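Local atomic coordinates of glycerophosphoryl diester phosphodiesterase (Parabacteroides distasonis, PDB entry 3MZ2), a protein that probably hydrolyses glycerophosphodiesters to an alcohol and glycerol 3-phosphate. Residues Ala207-Lys212 with Val229-Ser234; Met161-Asp166 with Glu183-Thr188. One frame throughout, in Å; residues are numbered along the deposited sequence.

Contact 1: Ala207-Lys212 with Val229-Ser234; sequences AYVGPK and VMCMIS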
loop_
_atom_site.group_PDB
_atom_site.type_symbol
_atom_site.label_atom_id
_atom_site.label_comp_id
_atom_site.label_asym_id
_atom_site.label_seq_id
_atom_site.Cartn_x
_atom_site.Cartn_y
_atom_site.Cartn_z
ATOM N N ALA A 207 14.742 -8.213 10.110
ATOM C CA ALA A 207 14.541 -8.214 8.668
ATOM C C ALA A 207 13.587 -9.261 8.153
ATOM O O ALA A 207 13.768 -10.433 8.462
ATOM C CB ALA A 207 15.895 -8.350 7.949
ATOM N N TYR A 208 12.641 -8.812 7.338
ATOM C CA TYR A 208 11.779 -9.659 6.568
ATOM C C TYR A 208 12.498 -9.912 5.245
ATOM O O TYR A 208 12.834 -8.945 4.530
ATOM C CB TYR A 208 10.417 -8.991 6.346
ATOM C CG TYR A 208 9.562 -9.739 5.349
ATOM C CD1 TYR A 208 9.237 -11.074 5.561
ATOM C CD2 TYR A 208 9.149 -9.153 4.177
ATOM C CE1 TYR A 208 8.509 -11.798 4.650
ATOM C CE2 TYR A 208 8.371 -9.872 3.248
ATOM C CZ TYR A 208 8.064 -11.203 3.519
ATOM O OH TYR A 208 7.326 -11.979 2.630
ATOM N N VAL A 209 12.854 -11.178 4.983
ATOM C CA VAL A 209 13.612 -11.515 3.784
ATOM C C VAL A 209 12.777 -12.208 2.700
ATOM O O VAL A 209 13.327 -12.650 1.715
ATOM C CB VAL A 209 14.875 -12.353 4.096
ATOM C CG1 VAL A 209 15.882 -11.563 5.064
ATOM C CG2 VAL A 209 14.520 -13.746 4.727
ATOM N N GLY A 210 11.456 -12.347 2.909
ATOM C CA GLY A 210 10.595 -12.830 1.828
ATOM C C GLY A 210 9.839 -14.090 2.194
ATOM O O GLY A 210 9.850 -14.519 3.367
ATOM N N PRO A 211 9.181 -14.680 1.207
ATOM C CA PRO A 211 8.301 -15.813 1.426
ATOM C C PRO A 211 8.954 -17.147 1.168
ATOM O O PRO A 211 8.309 -18.171 1.376
ATOM C CB PRO A 211 7.158 -15.547 0.444
ATOM C CG PRO A 211 7.843 -14.922 -0.703
ATOM C CD PRO A 211 8.887 -14.021 -0.089
ATOM N N LYS A 212 10.218 -17.147 0.765
ATOM C CA LYS A 212 10.886 -18.361 0.367
ATOM C C LYS A 212 12.391 -18.226 0.472
ATOM O O LYS A 212 12.964 -17.150 0.356
ATOM C CB LYS A 212 10.500 -18.751 -1.060
ATOM C CG LYS A 212 11.032 -17.769 -2.079
ATOM C CD LYS A 212 10.658 -18.200 -3.511
ATOM C CE LYS A 212 11.002 -17.115 -4.485
ATOM N NZ LYS A 212 10.522 -17.438 -5.882
ATOM N N VAL A 229 21.619 -8.957 12.649
ATOM C CA VAL A 229 20.206 -8.859 12.301
ATOM C C VAL A 229 19.542 -10.239 12.155
ATOM O O VAL A 229 20.033 -11.070 11.410
ATOM C CB VAL A 229 20.035 -8.040 11.018
ATOM C CG1 VAL A 229 18.582 -7.997 10.471
ATOM C CG2 VAL A 229 20.530 -6.604 11.279
HETATM N N MSE A 230 18.446 -10.461 12.875
HETATM C CA MSE A 230 17.631 -11.664 12.714
HETATM C C MSE A 230 16.745 -11.557 11.491
HETATM O O MSE A 230 16.257 -10.466 11.190
HETATM C CB MSE A 230 16.745 -11.890 13.923
HETATM C CG MSE A 230 17.602 -12.308 15.066
HETATM SE SE MSE A 230 16.790 -12.570 16.790
HETATM C CE MSE A 230 16.049 -14.357 16.545
ATOM N N CYS A 231 16.519 -12.702 10.851
ATOM C CA CYS A 231 15.837 -12.793 9.561
ATOM C C CYS A 231 14.570 -13.663 9.617
ATOM O O CYS A 231 14.553 -14.769 10.199
ATOM C CB CYS A 231 16.845 -13.303 8.490
ATOM S SG CYS A 231 18.260 -12.231 8.271
HETATM N N MSE A 232 13.551 -13.134 8.979
HETATM C CA MSE A 232 12.222 -13.717 9.031
HETATM C C MSE A 232 11.763 -14.099 7.639
HETATM O O MSE A 232 11.811 -13.289 6.715
HETATM C CB MSE A 232 11.238 -12.707 9.586
HETATM C CG MSE A 232 9.875 -13.312 9.902
HETATM SE SE MSE A 232 8.764 -11.977 10.726
HETATM C CE MSE A 232 7.874 -11.240 9.158
ATOM N N ILE A 233 11.282 -15.329 7.523
ATOM C CA ILE A 233 10.490 -15.783 6.370
ATOM C C ILE A 233 9.009 -15.765 6.696
ATOM O O ILE A 233 8.601 -16.181 7.763
ATOM C CB ILE A 233 10.891 -17.254 5.976
ATOM C CG1 ILE A 233 12.304 -17.286 5.374
ATOM C CG2 ILE A 233 9.860 -17.909 5.101
ATOM C CD1 ILE A 233 12.378 -16.725 3.936
ATOM N N SER A 234 8.188 -15.291 5.752
ATOM C CA SER A 234 6.754 -15.362 5.907
ATOM C C SER A 234 6.279 -16.528 5.079
ATOM O O SER A 234 6.481 -16.554 3.858
ATOM C CB SER A 234 6.053 -14.134 5.400
ATOM O OG SER A 234 4.633 -14.337 5.520
#
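The carbonyl oxygen of Ala207 is gripped from Val229-Ser234 by two groups: Met232 N donates to Ala207 O over 2.8 Å, and Cys231 CA turns its hydrogen to the same oxygen. Around this point the strands run parallel, with Ala207 N bonded to Met230 O and Val209 N to Met232 O, both nearly straight. Further on, Ser234 N reaches Gly210 O at 3.0 Å. Gly210 suits this place: at its backbone angles (phi 122°) a side chain would press on the carbonyl oxygen of Val209 and on Pro211 CD. Pro211, which has no N-H to offer, still sends its CA hydrogen to Ser234 O.

On one face of the sheet, with CG anti to the backbone N (chi1 170°), the Tyr208 ring lies beside the other strand, CD1 3.9 Å from Met232 CE, the two side chains crossing obliquely. Gly210 N lies over one ring face toward the rim, Ser234 N sits at the edge, and Ser234 CB meets Tyr208 CE1 at 3.5 Å. A serine there is slim enough to fit beside the ring, and its OG bonds to Glu264 OE1 of strand 262-265. Replacing Tyr208 by an alanine would probably open a gap beside Ser234 CB and take from the Phe185 ring one of its edge-to-face partners.

The face of Ala207, Cys231 and Ile233 is apolar. Ala207 CB touches Val229 CG1 at 3.7 Å. Val209 adds its methyls from the side, CG1 to Cys231 CB and CG2 to Ile233 CD1 at 3.8 Å. In this beta-alpha-beta unit helix 215-226 covers Ala207, Val209 and Cys231 through Leu224, while strands 182-185 and 262-265 flank the pair; on the face away from that helix, Tyr208 and Met232 both touch Glu183.

Contact 2: Met161-Asp166 with Glu183-Thr188; sequences MITVHD and EAFVKT
Thr163 pairs with Glu183, and Val164 with Ala184, in two adjacent parallel strands of a TIM-type barrel, joined through helix 167-176 as a beta-alpha-beta unit. Backbone bonds come first: Glu183 N donates to Ile162 O, Val164 N to Glu183 O and Phe185 N to Val164 O. The first is more bent than the other two. Hydrogens on Thr163 CA and Ala184 CA add contacts to Glu183 O and Val164 O.

The aromatic contact lies at the strand ends, between the last residue of one strand and the first after the other. His165 turns the edge of its ring to the face of Phe185, a T-shaped pair with centroids 4.4 Å apart and planes at 70°. His165 CD2 stands over the centre of the Phe185 ring, whose electron-rich pi face suits the slightly positive C-H.

Apolar contacts are made by methyls. Thr163 CG2, anti to its backbone N, reaches Phe185 CE1 at 3.5 Å. The small Ala184 leaves room for Val164, whose CG2 meets Ala184 CB at 3.9 Å. Met161, bent at chi3 (60°), packs its CE against the backbone at Glu183.

Polar links complete the contact. Thr163 OG1 makes a weak hydrogen bond to Leu137 O. Beyond the last strand bond a water bridges the two segments, donating to His165 O at 2.8 Å and to Phe185 O at 3.2 Å.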
loop_
_atom_site.group_PDB
_atom_site.type_symbol
_atom_site.label_atom_id
_atom_site.label_comp_id
_atom_site.label_asym_id
_atom_site.label_seq_id
_atom_site.Cartn_x
_atom_site.Cartn_y
_atom_site.Cartn_z
HETATM N N MSE A 161 6.337 -2.292 17.131
HETATM C CA MSE A 161 7.331 -2.103 16.065
HETATM C C MSE A 161 6.630 -1.624 14.811
HETATM O O MSE A 161 5.406 -1.829 14.672
HETATM C CB MSE A 161 8.076 -3.412 15.733
HETATM C CG MSE A 161 8.936 -3.859 16.855
HETATM SE SE MSE A 161 9.516 -5.717 16.680
HETATM C CE MSE A 161 10.505 -5.645 14.985
ATOM N N ILE A 162 7.400 -1.058 13.896
ATOM C CA ILE A 162 6.836 -0.499 12.645
ATOM C C ILE A 162 7.424 -1.243 11.449
ATOM O O ILE A 162 8.622 -1.383 11.350
ATOM C CB ILE A 162 7.157 1.004 12.526
ATOM C CG1 ILE A 162 6.641 1.757 13.769
ATOM C CG2 ILE A 162 6.524 1.596 11.226
ATOM C CD1 ILE A 162 7.297 3.163 13.978
ATOM N N THR A 163 6.560 -1.713 10.551
ATOM C CA THR A 163 7.002 -2.348 9.324
ATOM C C THR A 163 7.327 -1.251 8.339
ATOM O O THR A 163 6.523 -0.341 8.129
ATOM C CB THR A 163 5.921 -3.271 8.719
ATOM O OG1 THR A 163 5.602 -4.275 9.668
ATOM C CG2 THR A 163 6.486 -3.948 7.423
ATOM N N VAL A 164 8.517 -1.359 7.739
ATOM C CA VAL A 164 8.991 -0.393 6.735
ATOM C C VAL A 164 9.482 -1.159 5.530
ATOM O O VAL A 164 10.081 -2.261 5.679
ATOM C CB VAL A 164 10.126 0.513 7.293
ATOM C CG1 VAL A 164 9.557 1.463 8.400
ATOM C CG2 VAL A 164 11.331 -0.283 7.798
ATOM N N HIS A 165 9.168 -0.614 4.357
ATOM C CA HIS A 165 9.475 -1.298 3.114
ATOM C C HIS A 165 10.824 -0.890 2.499
ATOM O O HIS A 165 11.326 -1.561 1.608
ATOM C CB HIS A 165 8.350 -1.116 2.106
ATOM C CG HIS A 165 7.056 -1.723 2.528
ATOM N ND1 HIS A 165 5.835 -1.164 2.206
ATOM C CD2 HIS A 165 6.784 -2.808 3.292
ATOM C CE1 HIS A 165 4.869 -1.911 2.720
ATOM N NE2 HIS A 165 5.420 -2.917 3.376
ATOM N N ASP A 166 11.400 0.202 2.952
ATOM C CA ASP A 166 12.677 0.672 2.407
ATOM C C ASP A 166 13.332 1.625 3.388
ATOM O O ASP A 166 12.758 1.972 4.443
ATOM C CB ASP A 166 12.514 1.315 1.002
ATOM C CG ASP A 166 11.864 2.693 1.040
ATOM O OD1 ASP A 166 11.277 3.054 2.076
ATOM O OD2 ASP A 166 11.938 3.410 0.015
ATOM N N GLU A 183 10.495 -3.660 11.708
ATOM C CA GLU A 183 10.547 -4.826 10.815
ATOM C C GLU A 183 10.807 -4.238 9.409
ATOM O O GLU A 183 9.988 -3.527 8.887
ATOM C CB GLU A 183 9.243 -5.628 10.828
ATOM C CG GLU A 183 9.313 -6.751 9.806
ATOM C CD GLU A 183 8.046 -7.520 9.647
ATOM O OE1 GLU A 183 7.569 -8.086 10.666
ATOM O OE2 GLU A 183 7.607 -7.610 8.480
ATOM N N ALA A 184 11.982 -4.471 8.874
ATOM C CA ALA A 184 12.381 -3.909 7.582
ATOM C C ALA A 184 12.371 -4.964 6.489
ATOM O O ALA A 184 12.868 -6.042 6.684
ATOM C CB ALA A 184 13.791 -3.287 7.707
ATOM N N PHE A 185 11.784 -4.659 5.326
ATOM C CA PHE A 185 11.909 -5.515 4.164
ATOM C C PHE A 185 13.339 -5.471 3.662
ATOM O O PHE A 185 13.855 -4.399 3.283
ATOM C CB PHE A 185 10.945 -5.065 3.062
ATOM C CG PHE A 185 9.509 -5.516 3.258
ATOM C CD1 PHE A 185 8.906 -5.391 4.494
ATOM C CD2 PHE A 185 8.757 -5.989 2.197
ATOM C CE1 PHE A 185 7.612 -5.848 4.707
ATOM C CE2 PHE A 185 7.420 -6.413 2.396
ATOM C CZ PHE A 185 6.860 -6.324 3.662
ATOM N N VAL A 186 13.995 -6.622 3.637
ATOM C CA VAL A 186 15.391 -6.676 3.198
ATOM C C VAL A 186 15.559 -7.916 2.363
ATOM O O VAL A 186 16.020 -8.929 2.849
ATOM C CB VAL A 186 16.452 -6.687 4.374
ATOM C CG1 VAL A 186 17.812 -6.304 3.793
ATOM C CG2 VAL A 186 16.090 -5.776 5.486
ATOM N N LYS A 187 15.157 -7.841 1.096
ATOM C CA LYS A 187 15.069 -9.059 0.281
ATOM C C LYS A 187 16.283 -9.288 -0.625
ATOM O O LYS A 187 16.446 -10.368 -1.178
ATOM C CB LYS A 187 13.807 -9.006 -0.565
ATOM C CG LYS A 187 12.537 -8.903 0.255
ATOM C CD LYS A 187 11.355 -8.581 -0.554
ATOM C CE LYS A 187 10.546 -9.751 -0.958
ATOM N NZ LYS A 187 9.623 -9.364 -2.090
ATOM N N THR A 188 17.119 -8.257 -0.760
ATOM C CA THR A 188 18.275 -8.235 -1.657
ATOM C C THR A 188 19.491 -7.502 -1.065
ATOM O O THR A 188 19.385 -6.799 -0.078
ATOM C CB THR A 188 17.927 -7.514 -2.951
ATOM O OG1 THR A 188 17.648 -6.144 -2.630
ATOM C CG2 THR A 188 16.676 -8.146 -3.661
HETATM O O HOH W 1 13.608 -2.800 0.483
#

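How the contacts relate
Contact 2 closes before contact 1 opens, so the two follow in series along the chain, linked by helix 189-197. Their centres lie about 9 Å apart in one sheet. Strands 182-185 and 205-210 are neighbours there, giving the order 160-164, 182-185, 205-210, 231-234, all parallel. The seam between the contacts is probably closed by hydrogen bonds of Tyr208 N to Ala184 O (2.9 Å) and Val186 N to Tyr208 O (2.7 Å). Together they form a continuous arc of the barrel wall with helices packed outside. In TIM barrels the active site lies at the C-terminal ends of such strands, probably here too.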